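Local coordinates for protein-glutamine deamidase Cif (Burkholderia pseudomallei, PDB 3GQM) that deamidates a specific glutamine side chain of host NEDD8 to glutamate, abolishing the activity of cullin-RING ubiquitin ligases and inhibiting the host cell cycle, at residues K146-I151 with G171-Y176; D154-H159 with K215-M220; L206-Q211 with A230-I235. All coordinates share one frame; numbering follows the deposited sequence.

Contact 1. Residues K146-I151 with G171-Y176; sequences KNYVVI and GPRTAY
Arg-173 reaches Lys-146, at the approach to strand 147-154, with its guanidinium and makes the one hydrogen bond between 146-151 and 171-176: NH1 donates to Lys-146 O over 2.9 Å. The N-H...O angle of 166° is nearly straight, and the oxygen lies at the guanidinium edge, in its plane. The arginine chain leaves with CG anti to the backbone N (chi1 -179°) and then bends at chi2 and chi3, which carries its tip to the other segment; the nearest CA atoms, those of Asn-147 and Arg-173, are 9.9 Å apart.

The remaining touch is van der Waals. Arg-173 NH2 lies 4.1 Å from Tyr-148 CD2, close to the plane of the ring and at its edge, with the two planes 69° apart, so this is not a stack. Both groups have a second tie to Asp-143: NH2 donates to its carbonyl oxygen, and Tyr-148 OH bonds to its backbone N.

Strand 147-154 runs between 159-165 and 253-260 in the antiparallel sheet, and the loop after strand 159-165 leads to the outer strand 176-178. Arg-173 thus links that loop to the backbone leading into an inner strand, while helix 104-116 packs against Val-149 farther along.

Contact 2. Residues D154-H159 with K215-M220; sequences DGRLGH and KDFSKM
Arg-156 and Phe-217 bring the turn 154-159 and the 3-10 segment 216-219 together, and the arginine can be followed outward from its backbone. CB points toward the other segment, with CG anti to the carbonyl carbon (chi1 -74°), and bends at chi2 and chi3 fold the chain so that its guanidinium turns back to Asp-154 of its own turn. NE donates to Asp-154 OD1 at 2.9 Å, almost perfectly straight at 177°. Beside it, NH2 forms a salt bridge to Asp-154 OD2 at 2.8 Å, making a side-on, two-nitrogen grip that should hold the guanidinium against rotation. NH2 also bonds to Leu-212 O. NH1 comes 3.7 Å from Phe-217 CB and makes a weak hydrogen bond to Ser-214 O. Of the Phe-217 ring, CD2 sits over one guanidinium face, displaced toward its rim; with the planes 42° apart, the two groups do not stack flat.

Asp-154 OD1 is also gripped by the backbone: the bond from Arg-156 N makes an Asx turn, and with that from Leu-157 N, at 3.0 Å, an Asx motif. Three N-H groups on one oxygen would be expected to stabilise the carboxylate. Gly-158 and His-159 both face Asp-154 in a G1 beta bulge. Farther along the Phe-217 ring, Leu-157 CD1 approaches CE2 at 4.2 Å, the two side chains crossing at about a right angle.

The turn joins strands 147-154 and 159-165, the latter opening with His-159, an inferred active-site residue whose NE2 bonds to Gln-179 OE1. Segment 215-220 lies between helices 206-212 and 222-233, and Leu-229 of the second helix touches both Leu-157 and Phe-217.

Contact 3. Residues L206-Q211 with A230-I235; sequences LDELNQ and ASILQI
Two helices meet here, 206-212 and the C-terminal end of 222-233, and Glu-208 and Ser-231 supply the polar bond between them. Ser-231 OG donates to Glu-208 OE2 over 2.8 Å, arriving on the syn side of the carboxylate and 15° out of its plane. The glutamate starts toward the other helix, and its chain runs extended beyond CG (chi2 -168°), spanning the distance between the two backbones. In Ser-231 a chi1 of 162°, with OG anti to the backbone N, turns the hydroxyl to OE2. Both residues are partly exposed, so the bond lies toward the margin of the interface.

Deeper in, Ile-232 pushes its side chain toward helix 206-212. Its CD1 ends 3.6 Å from the carbonyl oxygen of Glu-208 and 3.9 Å from Glu-208 CB, resting on both the backbone and the base of the glutamate. The second branch, CG2, meets Leu-209 CD2 at 3.8 Å. CD2 also lies 4.0 Å from Ile-232 CD1, and thus touches both branches of the isoleucine. These are the residues of closest backbone approach, Leu-209 CA and Ile-232 CA being 7.4 Å apart.

Leu-209 packs on its other neighbours too, Phe-135 of helix 135-139 and Val-204, while Ile-232 also touches Leu-212. The helix end beyond it meets the active site: Leu-233 O accepts from NE2 of Gln-179, an inferred active-site residue. The arrangement is a helix-helix packing with an apolar centre and one polar bond at its partly exposed side, in a protein whose Peptidase_CA clan membership is consistent with a papain-like fold.

Contact 3 lies between the other two, its centre about 14 Å from that of contact 1 and about 12 Å from that of contact 2, whereas contacts 1 and 2 are centred about 22 Å apart and are joined through strand 147-154. Ala-175 CB packs on Leu-209 CD1 at 3.8 Å, tying contact 1 to contact 3. Toward contact 2, Leu-157 CD2 meets Leu-233 CD1 at 3.7 Å. Contact 2 holds His-159 of the inferred active site, and contact 3 lies beside it, the Ile-232 side chain about 9 Å from that of His-159. The side chain of Gln-179 is about 7 Å from those of Leu-157 and Ile-232. Contact 1 is remote from the site.

Contact 1. Residues K146-I151 with G171-Y176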
# COMPACT_ATOMS: atom_id res chain seq x y z
N LYS A 146 14.72 2.76 14.74
CA LYS A 146 13.85 1.74 14.21
C LYS A 146 13.23 2.15 12.85
O LYS A 146 13.00 3.35 12.57
CB LYS A 146 12.72 1.45 15.19
CG LYS A 146 13.04 0.56 16.43
CD LYS A 146 11.75 -0.00 17.01
CE LYS A 146 11.89 -0.51 18.45
NZ LYS A 146 13.09 -1.41 18.65
N ASN A 147 12.96 1.14 12.00
CA ASN A 147 12.12 1.32 10.81
C ASN A 147 10.65 1.23 11.21
O ASN A 147 10.27 0.38 12.03
CB ASN A 147 12.41 0.25 9.76
CG ASN A 147 13.89 -0.02 9.61
OD1 ASN A 147 14.64 0.83 9.17
ND2 ASN A 147 14.32 -1.22 10.00
N TYR A 148 9.81 2.07 10.62
CA TYR A 148 8.38 1.97 10.80
C TYR A 148 7.75 2.10 9.46
O TYR A 148 8.30 2.78 8.58
CB TYR A 148 7.82 3.12 11.68
CG TYR A 148 8.32 3.07 13.07
CD1 TYR A 148 7.60 2.39 14.07
CD2 TYR A 148 9.51 3.72 13.41
CE1 TYR A 148 8.09 2.35 15.38
CE2 TYR A 148 9.98 3.71 14.69
CZ TYR A 148 9.29 3.02 15.67
OH TYR A 148 9.82 3.04 16.94
N VAL A 149 6.60 1.46 9.33
CA VAL A 149 5.69 1.71 8.21
C VAL A 149 4.34 2.14 8.80
O VAL A 149 3.93 1.60 9.83
CB VAL A 149 5.58 0.51 7.28
CG1 VAL A 149 5.10 -0.77 8.04
CG2 VAL A 149 4.63 0.84 6.12
N VAL A 150 3.70 3.14 8.18
CA VAL A 150 2.44 3.69 8.66
C VAL A 150 1.41 3.39 7.62
O VAL A 150 1.63 3.64 6.44
CB VAL A 150 2.50 5.22 8.81
CG1 VAL A 150 1.14 5.78 9.16
CG2 VAL A 150 3.55 5.62 9.87
N ILE A 151 0.31 2.80 8.05
CA ILE A 151 -0.77 2.50 7.11
C ILE A 151 -1.84 3.56 7.32
O ILE A 151 -2.26 3.86 8.46
CB ILE A 151 -1.30 1.01 7.21
CG1 ILE A 151 -2.44 0.76 6.22
CG2 ILE A 151 -1.61 0.63 8.69
CD1 ILE A 151 -2.69 -0.78 5.86
N GLY A 171 21.46 10.13 8.60
CA GLY A 171 20.57 10.79 7.65
C GLY A 171 19.30 11.27 8.34
O GLY A 171 19.00 10.85 9.48
N PRO A 172 18.53 12.12 7.65
CA PRO A 172 17.28 12.66 8.20
C PRO A 172 16.20 11.57 8.20
O PRO A 172 16.35 10.57 7.46
CB PRO A 172 16.94 13.79 7.21
CG PRO A 172 17.57 13.33 5.87
CD PRO A 172 18.60 12.27 6.18
N ARG A 173 15.18 11.70 9.04
CA ARG A 173 13.97 10.85 8.98
C ARG A 173 13.33 11.14 7.63
O ARG A 173 13.01 12.29 7.31
CB ARG A 173 12.97 11.21 10.09
CG ARG A 173 11.66 10.38 10.18
CD ARG A 173 11.67 9.39 11.42
NE ARG A 173 11.94 8.02 10.96
CZ ARG A 173 12.06 6.93 11.72
NH1 ARG A 173 12.30 5.77 11.14
NH2 ARG A 173 11.97 7.00 13.06
N THR A 174 13.18 10.09 6.85
CA THR A 174 12.84 10.14 5.44
C THR A 174 11.62 9.27 5.26
O THR A 174 11.45 8.30 5.99
CB THR A 174 14.00 9.54 4.62
OG1 THR A 174 15.18 10.25 4.97
CG2 THR A 174 13.77 9.68 3.14
N ALA A 175 10.78 9.65 4.31
CA ALA A 175 9.50 9.01 4.11
C ALA A 175 9.35 8.70 2.64
O ALA A 175 9.69 9.53 1.81
CB ALA A 175 8.36 9.94 4.55
N TYR A 176 8.80 7.53 2.32
CA TYR A 176 8.46 7.14 0.98
C TYR A 176 6.99 6.69 0.96
O TYR A 176 6.48 6.20 1.98
CB TYR A 176 9.34 5.97 0.57
CG TYR A 176 10.81 6.30 0.67
CD1 TYR A 176 11.47 6.96 -0.38
CD2 TYR A 176 11.53 5.97 1.80
CE1 TYR A 176 12.82 7.26 -0.31
CE2 TYR A 176 12.89 6.29 1.90
CZ TYR A 176 13.53 6.92 0.82
OH TYR A 176 14.85 7.25 0.92

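Contact 2. Residues D154-H159 with K215-M220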
# COMPACT_ATOMS: atom_id res chain seq x y z
N ASP A 154 -7.43 7.06 4.65
CA ASP A 154 -7.83 8.43 4.41
C ASP A 154 -9.24 8.58 3.87
O ASP A 154 -9.44 8.45 2.64
CB ASP A 154 -6.84 9.10 3.43
CG ASP A 154 -6.96 10.63 3.44
OD1 ASP A 154 -8.13 11.15 3.36
OD2 ASP A 154 -5.89 11.30 3.56
N GLY A 155 -10.21 8.85 4.77
CA GLY A 155 -11.64 9.11 4.39
C GLY A 155 -11.95 10.33 3.50
O GLY A 155 -12.99 10.41 2.83
N ARG A 156 -11.03 11.30 3.44
CA ARG A 156 -11.29 12.51 2.68
C ARG A 156 -11.09 12.11 1.25
O ARG A 156 -11.89 12.41 0.34
CB ARG A 156 -10.30 13.63 3.10
CG ARG A 156 -10.60 14.25 4.48
CD ARG A 156 -9.73 13.72 5.61
NE ARG A 156 -8.38 13.45 5.10
CZ ARG A 156 -7.28 14.14 5.39
NH1 ARG A 156 -7.32 15.14 6.25
NH2 ARG A 156 -6.13 13.77 4.83
N LEU A 157 -10.02 11.36 1.07
CA LEU A 157 -9.62 10.85 -0.23
C LEU A 157 -10.36 9.58 -0.57
O LEU A 157 -10.51 9.24 -1.73
CB LEU A 157 -8.09 10.59 -0.20
CG LEU A 157 -7.10 11.76 -0.40
CD1 LEU A 157 -7.36 12.99 0.46
CD2 LEU A 157 -5.67 11.33 -0.13
N GLY A 158 -10.84 8.86 0.43
CA GLY A 158 -11.35 7.49 0.21
C GLY A 158 -10.20 6.56 -0.22
O GLY A 158 -10.36 5.76 -1.14
N HIS A 159 -9.05 6.66 0.45
CA HIS A 159 -7.82 6.00 -0.04
C HIS A 159 -7.05 5.43 1.11
O HIS A 159 -7.07 5.97 2.19
CB HIS A 159 -6.98 7.03 -0.83
CG HIS A 159 -5.76 6.48 -1.53
ND1 HIS A 159 -5.76 5.29 -2.25
CD2 HIS A 159 -4.54 7.03 -1.73
CE1 HIS A 159 -4.57 5.11 -2.81
NE2 HIS A 159 -3.80 6.15 -2.49
N LYS A 215 -6.38 17.53 10.20
CA LYS A 215 -7.79 17.87 10.12
C LYS A 215 -7.99 19.09 9.22
O LYS A 215 -8.91 19.12 8.43
CB LYS A 215 -8.32 18.18 11.52
CG LYS A 215 -8.74 16.95 12.24
N ASP A 216 -7.14 20.09 9.35
CA ASP A 216 -7.35 21.31 8.60
C ASP A 216 -7.28 21.15 7.08
O ASP A 216 -7.74 22.02 6.34
CB ASP A 216 -6.38 22.36 9.08
CG ASP A 216 -6.85 23.04 10.35
OD1 ASP A 216 -8.07 22.89 10.71
OD2 ASP A 216 -6.01 23.69 11.00
N PHE A 217 -6.79 20.00 6.61
CA PHE A 217 -6.65 19.77 5.19
C PHE A 217 -7.95 20.03 4.45
O PHE A 217 -7.93 20.55 3.35
CB PHE A 217 -6.13 18.34 4.89
CG PHE A 217 -6.11 18.04 3.43
CD1 PHE A 217 -5.08 18.53 2.63
CD2 PHE A 217 -7.14 17.31 2.84
CE1 PHE A 217 -5.07 18.30 1.26
CE2 PHE A 217 -7.13 17.05 1.47
CZ PHE A 217 -6.11 17.54 0.68
N SER A 218 -9.07 19.61 5.03
CA SER A 218 -10.39 19.82 4.41
C SER A 218 -10.70 21.32 4.14
O SER A 218 -11.42 21.63 3.19
CB SER A 218 -11.50 19.19 5.23
OG SER A 218 -11.40 19.60 6.58
N LYS A 219 -10.11 22.23 4.92
CA LYS A 219 -10.38 23.66 4.71
C LYS A 219 -9.35 24.46 3.93
O LYS A 219 -9.47 25.69 3.81
CB LYS A 219 -10.70 24.35 6.04
N MET A 220 -8.37 23.76 3.35
CA MET A 220 -7.29 24.44 2.73
C MET A 220 -7.74 24.83 1.34
O MET A 220 -8.61 24.19 0.76
CB MET A 220 -6.00 23.59 2.74
CG MET A 220 -5.33 23.45 4.14
SD MET A 220 -3.95 22.23 4.10
CE MET A 220 -3.61 21.83 5.83

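Contact 3. Residues L206-Q211 with A230-I235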
# COMPACT_ATOMS: atom_id res chain seq x y z
N LEU A 206 8.11 15.21 5.04
CA LEU A 206 7.33 14.98 6.28
C LEU A 206 6.43 16.17 6.61
O LEU A 206 5.30 16.00 7.14
CB LEU A 206 8.22 14.58 7.46
CG LEU A 206 8.52 13.08 7.29
CD1 LEU A 206 10.00 12.81 7.38
CD2 LEU A 206 7.72 12.25 8.27
N ASP A 207 6.91 17.34 6.22
CA ASP A 207 6.18 18.60 6.25
C ASP A 207 4.91 18.59 5.45
O ASP A 207 3.86 18.92 5.95
CB ASP A 207 7.04 19.66 5.60
CG ASP A 207 7.12 20.88 6.37
OD1 ASP A 207 6.49 21.87 5.94
OD2 ASP A 207 7.84 20.84 7.42
N GLU A 208 5.02 18.28 4.17
CA GLU A 208 3.81 18.18 3.38
C GLU A 208 2.89 17.07 3.87
O GLU A 208 1.68 17.26 3.89
CB GLU A 208 4.17 17.96 1.92
CG GLU A 208 4.97 19.10 1.31
CD GLU A 208 5.04 18.98 -0.19
OE1 GLU A 208 4.60 19.91 -0.88
OE2 GLU A 208 5.45 17.93 -0.70
N LEU A 209 3.46 15.93 4.25
CA LEU A 209 2.67 14.81 4.79
C LEU A 209 1.89 15.27 6.04
O LEU A 209 0.71 14.92 6.20
CB LEU A 209 3.53 13.58 5.15
CG LEU A 209 3.88 12.64 3.99
CD1 LEU A 209 4.92 11.61 4.43
CD2 LEU A 209 2.60 11.98 3.46
N ASN A 210 2.56 16.02 6.91
CA ASN A 210 1.88 16.52 8.10
C ASN A 210 0.67 17.40 7.76
O ASN A 210 -0.39 17.28 8.38
CB ASN A 210 2.81 17.27 9.01
CG ASN A 210 2.13 17.58 10.32
OD1 ASN A 210 1.60 16.66 10.99
ND2 ASN A 210 2.03 18.88 10.66
N GLN A 211 0.82 18.23 6.73
CA GLN A 211 -0.27 19.09 6.25
C GLN A 211 -1.39 18.30 5.59
O GLN A 211 -2.59 18.56 5.87
CB GLN A 211 0.26 20.14 5.23
CG GLN A 211 1.00 21.28 5.88
CD GLN A 211 1.97 22.00 4.92
OE1 GLN A 211 3.15 22.16 5.22
NE2 GLN A 211 1.47 22.43 3.77
N ALA A 230 -0.94 16.25 -5.48
CA ALA A 230 -0.12 15.94 -6.65
C ALA A 230 1.31 15.66 -6.22
O ALA A 230 1.97 14.82 -6.80
CB ALA A 230 -0.10 17.09 -7.63
N SER A 231 1.79 16.40 -5.23
CA SER A 231 3.19 16.28 -4.84
C SER A 231 3.50 14.98 -4.09
O SER A 231 4.53 14.35 -4.31
CB SER A 231 3.60 17.52 -4.03
OG SER A 231 4.76 17.25 -3.32
N ILE A 232 2.57 14.54 -3.25
CA ILE A 232 2.75 13.39 -2.44
C ILE A 232 2.28 12.11 -3.17
O ILE A 232 2.89 11.08 -3.03
CB ILE A 232 1.95 13.57 -1.11
CG1 ILE A 232 2.46 14.78 -0.33
CG2 ILE A 232 2.04 12.33 -0.24
CD1 ILE A 232 1.66 15.06 1.04
N LEU A 233 1.19 12.19 -3.92
CA LEU A 233 0.46 10.98 -4.34
C LEU A 233 0.32 10.84 -5.86
O LEU A 233 -0.19 9.83 -6.32
CB LEU A 233 -0.93 10.88 -3.64
CG LEU A 233 -0.88 10.78 -2.09
CD1 LEU A 233 -2.26 10.81 -1.47
CD2 LEU A 233 -0.08 9.53 -1.58
N GLN A 234 0.75 11.83 -6.65
CA GLN A 234 0.54 11.69 -8.10
C GLN A 234 1.89 11.42 -8.77
O GLN A 234 2.89 12.06 -8.44
CB GLN A 234 -0.15 12.93 -8.69
CG GLN A 234 -0.87 12.67 -9.99
CD GLN A 234 0.02 12.75 -11.22
OE1 GLN A 234 0.96 13.55 -11.27
NE2 GLN A 234 -0.29 11.91 -12.23
N ILE A 235 1.89 10.48 -9.70
CA ILE A 235 3.08 9.85 -10.20
C ILE A 235 3.98 10.84 -10.96
O ILE A 235 5.18 10.67 -10.99
CB ILE A 235 2.72 8.58 -11.05
CG1 ILE A 235 3.86 7.53 -10.98
CG2 ILE A 235 2.18 8.97 -12.49
CD1 ILE A 235 3.72 6.35 -11.93